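Threonine--tRNA ligase catalytic subunit (Aeropyrum pernix, PDB 3A32) probably catalyses the ATP-dependent attachment of threonine to tRNA(Thr), as a zinc-binding homodimeric enzyme without a cis-editing domain. Local coordinates at residues E217-K222 and L287-R292; E229-E234 and I281-N286. One frame throughout, in Å; residues are numbered along the deposited sequence.

The two contacts join the same pair of neighbouring regions at different depths. Contact 2 is buried: helix 222-243 lays apolar side chains against a phenylalanine of strand 273-284, and nothing polar passes between the segments. Contact 1 sits at the surface, where the loop leading into that helix meets the short helix 287-290 that follows the strand, so contact 2 is nested inside the chain loop that contact 1 closes. Its central piece is a charged side chain, Arg289, whose salt-bridge partner, Glu224, lies outside both segments in the first turn of helix 222-243. The centres of the two contacts are about 13 Å apart, and they touch through Met219, whose SD packs 3.6 Å from CB of Asn286.

Contact 1: residues E217-K222 and L287-R292; sequences EFMGSK and LPRRFR
The backbones of residues 217-222, an irregular loop, and 287-292, which begins with the short helix 287-290, stay well apart, the CA atoms of Gly220 and Arg289 lying 9.2 Å from each other. The gap is bridged by the long arginine side chain, extended from CG to NE with chi2 at 177°, which delivers the guanidinium group to the loop. Gly220 lies over one face of that group, its CA 3.7 Å from Arg289 NH2; at its positive phi (100°) a CB would press on the carbonyl O of Met219. Met219 runs alongside the arginine in the opposite direction; its chain bends at chi3 (-67°), and CE reaches to 3.7 Å from Arg289 CD. In the class II synthetase core this joins the loop that leads into helix 222-243 to the short helix 287-290 that follows strand 273-284. Ser221 is the N-cap of the long helix, and its N lies 4.0 Å from Arg289 NH2 without bonding to it. The polar grip comes from Glu224 in the helix's first turn: OE2 forms a salt bridge with Arg289 NH1, while OE1 is hydrogen-bonded to Ser221 OG. The same NH1 also bonds to the carbonyl O of Phe285.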
loop_
_atom_site.group_PDB
_atom_site.type_symbol
_atom_site.label_atom_id
_atom_site.label_comp_id
_atom_site.label_asym_id
_atom_site.label_seq_id
_atom_site.Cartn_x
_atom_site.Cartn_y
_atom_site.Cartn_z
ATOM N N GLU A 217 2.020 13.650 38.385
ATOM C CA GLU A 217 2.349 12.550 37.476
ATOM C C GLU A 217 1.390 12.393 36.297
ATOM O O GLU A 217 1.798 11.863 35.249
ATOM C CB GLU A 217 2.843 11.196 38.079
ATOM C CG GLU A 217 2.551 10.817 39.492
ATOM C CD GLU A 217 3.160 11.771 40.490
ATOM O OE1 GLU A 217 4.368 11.662 40.769
ATOM O OE2 GLU A 217 2.401 12.629 41.002
ATOM N N PHE A 218 0.179 12.946 36.444
ATOM C CA PHE A 218 -0.800 13.092 35.352
ATOM C C PHE A 218 -0.955 14.548 34.958
ATOM O O PHE A 218 -1.524 15.360 35.731
ATOM C CB PHE A 218 -2.144 12.468 35.733
ATOM C CG PHE A 218 -2.040 11.023 36.068
ATOM C CD1 PHE A 218 -1.872 10.069 35.060
ATOM C CD2 PHE A 218 -2.055 10.605 37.386
ATOM C CE1 PHE A 218 -1.751 8.738 35.368
ATOM C CE2 PHE A 218 -1.940 9.257 37.711
ATOM C CZ PHE A 218 -1.784 8.320 36.710
ATOM N N MET A 219 -0.462 14.897 33.773
ATOM C CA MET A 219 -0.498 16.285 33.321
ATOM C C MET A 219 -1.913 16.735 32.897
ATOM O O MET A 219 -2.787 15.924 32.587
ATOM C CB MET A 219 0.508 16.506 32.184
ATOM C CG MET A 219 0.084 15.809 30.850
ATOM S SD MET A 219 0.868 16.618 29.462
ATOM C CE MET A 219 0.072 18.238 29.467
ATOM N N GLY A 220 -2.132 18.037 32.867
ATOM C CA GLY A 220 -3.413 18.560 32.425
ATOM C C GLY A 220 -4.304 18.941 33.589
ATOM O O GLY A 220 -3.896 18.893 34.780
ATOM N N SER A 221 -5.538 19.300 33.247
ATOM C CA SER A 221 -6.445 19.831 34.207
ATOM C C SER A 221 -7.379 18.707 34.638
ATOM O O SER A 221 -7.577 17.749 33.884
ATOM C CB SER A 221 -7.222 20.989 33.574
ATOM O OG SER A 221 -7.955 20.575 32.429
ATOM N N LYS A 222 -7.936 18.834 35.850
ATOM C CA LYS A 222 -9.062 18.009 36.311
ATOM C C LYS A 222 -10.128 17.844 35.222
ATOM O O LYS A 222 -10.592 16.736 34.963
ATOM C CB LYS A 222 -9.746 18.644 37.544
ATOM C CG LYS A 222 -9.228 18.210 38.904
ATOM C CD LYS A 222 -10.179 18.667 40.049
ATOM C CE LYS A 222 -9.867 20.111 40.577
ATOM N NZ LYS A 222 -10.628 21.210 39.854
ATOM N N LEU A 287 -0.352 16.737 23.401
ATOM C CA LEU A 287 -0.294 17.167 21.986
ATOM C C LEU A 287 -1.104 18.419 21.686
ATOM O O LEU A 287 -0.639 19.260 20.950
ATOM C CB LEU A 287 -0.727 16.030 21.008
ATOM C CG LEU A 287 0.213 14.877 20.609
ATOM C CD1 LEU A 287 -0.434 13.834 19.647
ATOM C CD2 LEU A 287 1.640 15.339 20.109
ATOM N N PRO A 288 -2.346 18.525 22.201
ATOM C CA PRO A 288 -3.091 19.773 21.966
ATOM C C PRO A 288 -2.488 21.030 22.599
ATOM O O PRO A 288 -2.790 22.157 22.151
ATOM C CB PRO A 288 -4.476 19.497 22.573
ATOM C CG PRO A 288 -4.311 18.298 23.453
ATOM C CD PRO A 288 -3.146 17.518 22.930
ATOM N N ARG A 289 -1.681 20.842 23.650
ATOM C CA ARG A 289 -0.858 21.918 24.219
ATOM C C ARG A 289 0.382 22.183 23.329
ATOM O O ARG A 289 0.636 23.326 22.924
ATOM C CB ARG A 289 -0.453 21.595 25.687
ATOM C CG ARG A 289 -1.601 21.857 26.716
ATOM C CD ARG A 289 -1.196 21.451 28.159
ATOM N NE ARG A 289 -2.205 21.822 29.155
ATOM C CZ ARG A 289 -3.288 21.112 29.433
ATOM N NH1 ARG A 289 -3.535 19.966 28.789
ATOM N NH2 ARG A 289 -4.147 21.572 30.325
ATOM N N ARG A 290 1.150 21.138 23.027
ATOM C CA ARG A 290 2.397 21.308 22.278
ATOM C C ARG A 290 2.213 21.860 20.846
ATOM O O ARG A 290 3.026 22.667 20.380
ATOM C CB ARG A 290 3.187 20.000 22.263
ATOM C CG ARG A 290 3.637 19.528 23.648
ATOM C CD ARG A 290 4.620 20.484 24.296
ATOM N NE ARG A 290 6.010 20.337 23.814
ATOM C CZ ARG A 290 6.930 21.328 23.791
ATOM N NH1 ARG A 290 6.629 22.571 24.205
ATOM N NH2 ARG A 290 8.156 21.095 23.330
ATOM N N PHE A 291 1.139 21.450 20.179
ATOM C CA PHE A 291 0.814 21.931 18.828
ATOM C C PHE A 291 -0.290 22.992 18.815
ATOM O O PHE A 291 -0.811 23.308 17.756
ATOM C CB PHE A 291 0.360 20.761 17.956
ATOM C CG PHE A 291 1.492 19.887 17.488
ATOM C CD1 PHE A 291 2.231 20.233 16.355
ATOM C CD2 PHE A 291 1.845 18.747 18.208
ATOM C CE1 PHE A 291 3.268 19.424 15.923
ATOM C CE2 PHE A 291 2.887 17.943 17.793
ATOM C CZ PHE A 291 3.602 18.279 16.659
ATOM N N ARG A 292 -0.669 23.492 19.996
ATOM C CA ARG A 292 -1.578 24.602 20.136
ATOM C C ARG A 292 -2.930 24.315 19.497
ATOM O O ARG A 292 -3.553 25.205 18.898
ATOM C CB ARG A 292 -0.907 25.888 19.627
ATOM C CG ARG A 292 0.300 26.261 20.521
ATOM C CD ARG A 292 1.351 27.016 19.727
ATOM N NE ARG A 292 2.627 27.260 20.433
ATOM C CZ ARG A 292 3.560 28.110 19.998
ATOM N NH1 ARG A 292 3.359 28.810 18.890
ATOM N NH2 ARG A 292 4.694 28.277 20.667
#

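Contact 2: residues E229-E234 and I281-N286; sequences EEALRE and IQFDFN
Leu232 and Phe283 meet where helix 222-243 packs against the large mixed sheet of the class II synthetase catalytic domain, on strand 273-284. The contact across the segments is apolar. Leu232 comes to the edge of the phenylalanine ring, near its plane, with CD2 3.6 Å from Phe283 CE2 and CG at 3.8 Å from the same ring atom, so the leucine branch point as well as a methyl bears on one corner of the ring. Phe283 leaves its backbone toward the helix, and with CG opposite the carbonyl carbon (chi1 -69°) its CE2 edge meets Leu232. Ala231, one residue earlier on the helix, approaches obliquely, its CB 4.4 Å from Phe283 CZ. Val178 of helix 174-191 and Leu261 of strand 260-268 also pack on Leu232, and Ile309 adjoins Phe283 from strand 306-316. Residues 281-286 also carry polar bonds of their own. Asp284 binds through OD2 to NE2 of His310, a zinc ligand, and so probably orients it from the second shell, while its OD1 accepts from Leu287 N and, weakly, from Asn286 N, capping the turn into helix 287-290. Gln282 NE2 donates to Phe283 O at 2.8 Å, nearly straight at 173°, meeting a lone pair in the carbonyl plane.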
loop_
_atom_site.group_PDB
_atom_site.type_symbol
_atom_site.label_atom_id
_atom_site.label_comp_id
_atom_site.label_asym_id
_atom_site.label_seq_id
_atom_site.Cartn_x
_atom_site.Cartn_y
_atom_site.Cartn_z
ATOM N N GLU A 229 -12.102 10.503 31.014
ATOM C CA GLU A 229 -12.437 9.252 31.761
ATOM C C GLU A 229 -13.925 8.926 31.727
ATOM O O GLU A 229 -14.351 7.742 31.628
ATOM C CB GLU A 229 -11.970 9.329 33.206
ATOM C CG GLU A 229 -10.460 9.492 33.333
ATOM C CD GLU A 229 -9.964 9.684 34.751
ATOM O OE1 GLU A 229 -10.817 9.940 35.628
ATOM O OE2 GLU A 229 -8.721 9.617 35.000
ATOM N N GLU A 230 -14.715 9.984 31.791
ATOM C CA GLU A 230 -16.133 9.827 31.671
ATOM C C GLU A 230 -16.566 9.510 30.226
ATOM O O GLU A 230 -17.501 8.748 30.033
ATOM C CB GLU A 230 -16.839 11.026 32.298
ATOM C CG GLU A 230 -17.498 11.908 31.394
ATOM C CD GLU A 230 -18.983 11.803 31.573
ATOM O OE1 GLU A 230 -19.644 12.881 31.619
ATOM O OE2 GLU A 230 -19.466 10.634 31.710
ATOM N N ALA A 231 -15.862 10.000 29.208
ATOM C CA ALA A 231 -16.182 9.497 27.832
ATOM C C ALA A 231 -15.967 7.965 27.699
ATOM O O ALA A 231 -16.806 7.248 27.126
ATOM C CB ALA A 231 -15.428 10.276 26.756
ATOM N N LEU A 232 -14.875 7.469 28.294
ATOM C CA LEU A 232 -14.526 6.040 28.270
ATOM C C LEU A 232 -15.458 5.170 29.068
ATOM O O LEU A 232 -15.663 4.001 28.726
ATOM C CB LEU A 232 -13.084 5.831 28.771
ATOM C CG LEU A 232 -11.972 6.443 27.929
ATOM C CD1 LEU A 232 -10.614 6.404 28.679
ATOM C CD2 LEU A 232 -11.858 5.743 26.540
ATOM N N ARG A 233 -15.997 5.719 30.162
ATOM C CA ARG A 233 -16.922 4.983 31.005
ATOM C C ARG A 233 -18.268 4.807 30.331
ATOM O O ARG A 233 -18.800 3.699 30.312
ATOM C CB ARG A 233 -17.087 5.649 32.382
ATOM C CG ARG A 233 -15.908 5.447 33.279
ATOM C CD ARG A 233 -16.152 6.052 34.638
ATOM N NE ARG A 233 -14.970 5.905 35.461
ATOM C CZ ARG A 233 -14.313 6.924 35.996
ATOM N NH1 ARG A 233 -14.748 8.168 35.818
ATOM N NH2 ARG A 233 -13.246 6.702 36.742
ATOM N N GLU A 234 -18.809 5.879 29.759
ATOM C CA GLU A 234 -20.068 5.793 29.022
ATOM C C GLU A 234 -19.978 4.885 27.813
ATOM O O GLU A 234 -20.855 4.075 27.594
ATOM C CB GLU A 234 -20.546 7.173 28.574
ATOM C CG GLU A 234 -20.953 8.063 29.716
ATOM C CD GLU A 234 -22.299 7.615 30.417
ATOM O OE1 GLU A 234 -22.923 6.573 30.019
ATOM O OE2 GLU A 234 -22.704 8.341 31.369
ATOM N N ILE A 281 -7.351 2.821 22.591
ATOM C CA ILE A 281 -7.844 4.175 22.393
ATOM C C ILE A 281 -7.192 5.026 23.474
ATOM O O ILE A 281 -7.502 4.857 24.654
ATOM C CB ILE A 281 -9.416 4.305 22.485
ATOM C CG1 ILE A 281 -10.087 3.355 21.505
ATOM C CG2 ILE A 281 -9.875 5.763 22.227
ATOM C CD1 ILE A 281 -11.562 3.255 21.706
ATOM N N GLN A 282 -6.351 5.970 23.043
ATOM C CA GLN A 282 -5.526 6.795 23.913
ATOM C C GLN A 282 -5.718 8.323 23.720
ATOM O O GLN A 282 -5.354 8.894 22.693
ATOM C CB GLN A 282 -4.056 6.414 23.675
ATOM C CG GLN A 282 -3.062 7.318 24.394
ATOM C CD GLN A 282 -2.945 6.954 25.864
ATOM O OE1 GLN A 282 -2.506 5.852 26.195
ATOM N NE2 GLN A 282 -3.316 7.895 26.758
ATOM N N PHE A 283 -6.336 8.953 24.706
ATOM C CA PHE A 283 -6.339 10.396 24.906
ATOM C C PHE A 283 -4.989 11.022 25.220
ATOM O O PHE A 283 -4.099 10.409 25.832
ATOM C CB PHE A 283 -7.286 10.731 26.058
ATOM C CG PHE A 283 -8.724 10.489 25.725
ATOM C CD1 PHE A 283 -9.555 11.552 25.367
ATOM C CD2 PHE A 283 -9.247 9.193 25.749
ATOM C CE1 PHE A 283 -10.900 11.319 25.027
ATOM C CE2 PHE A 283 -10.574 8.953 25.444
ATOM C CZ PHE A 283 -11.412 10.010 25.070
ATOM N N ASP A 284 -4.894 12.287 24.861
ATOM C CA ASP A 284 -3.658 12.997 24.868
ATOM C C ASP A 284 -3.969 14.452 25.191
ATOM O O ASP A 284 -4.739 15.120 24.467
ATOM C CB ASP A 284 -2.957 12.827 23.521
ATOM C CG ASP A 284 -1.493 13.187 23.574
ATOM O OD1 ASP A 284 -1.156 14.209 24.245
ATOM O OD2 ASP A 284 -0.681 12.454 22.936
ATOM N N PHE A 285 -3.409 14.894 26.321
ATOM C CA PHE A 285 -3.540 16.272 26.867
ATOM C C PHE A 285 -2.250 17.055 26.597
ATOM O O PHE A 285 -2.202 18.279 26.697
ATOM C CB PHE A 285 -3.839 16.193 28.372
ATOM C CG PHE A 285 -5.112 15.430 28.673
ATOM C CD1 PHE A 285 -6.229 15.527 27.794
ATOM C CD2 PHE A 285 -5.216 14.630 29.791
ATOM C CE1 PHE A 285 -7.381 14.830 28.040
ATOM C CE2 PHE A 285 -6.419 13.936 30.069
ATOM C CZ PHE A 285 -7.482 14.021 29.198
ATOM N N ASN A 286 -1.229 16.320 26.190
ATOM C CA ASN A 286 0.038 16.867 25.830
ATOM C C ASN A 286 0.032 17.511 24.430
ATOM O O ASN A 286 0.390 18.693 24.303
ATOM C CB ASN A 286 1.096 15.769 25.942
ATOM C CG ASN A 286 2.505 16.264 25.605
ATOM O OD1 ASN A 286 2.982 17.263 26.155
ATOM N ND2 ASN A 286 3.195 15.524 24.726
#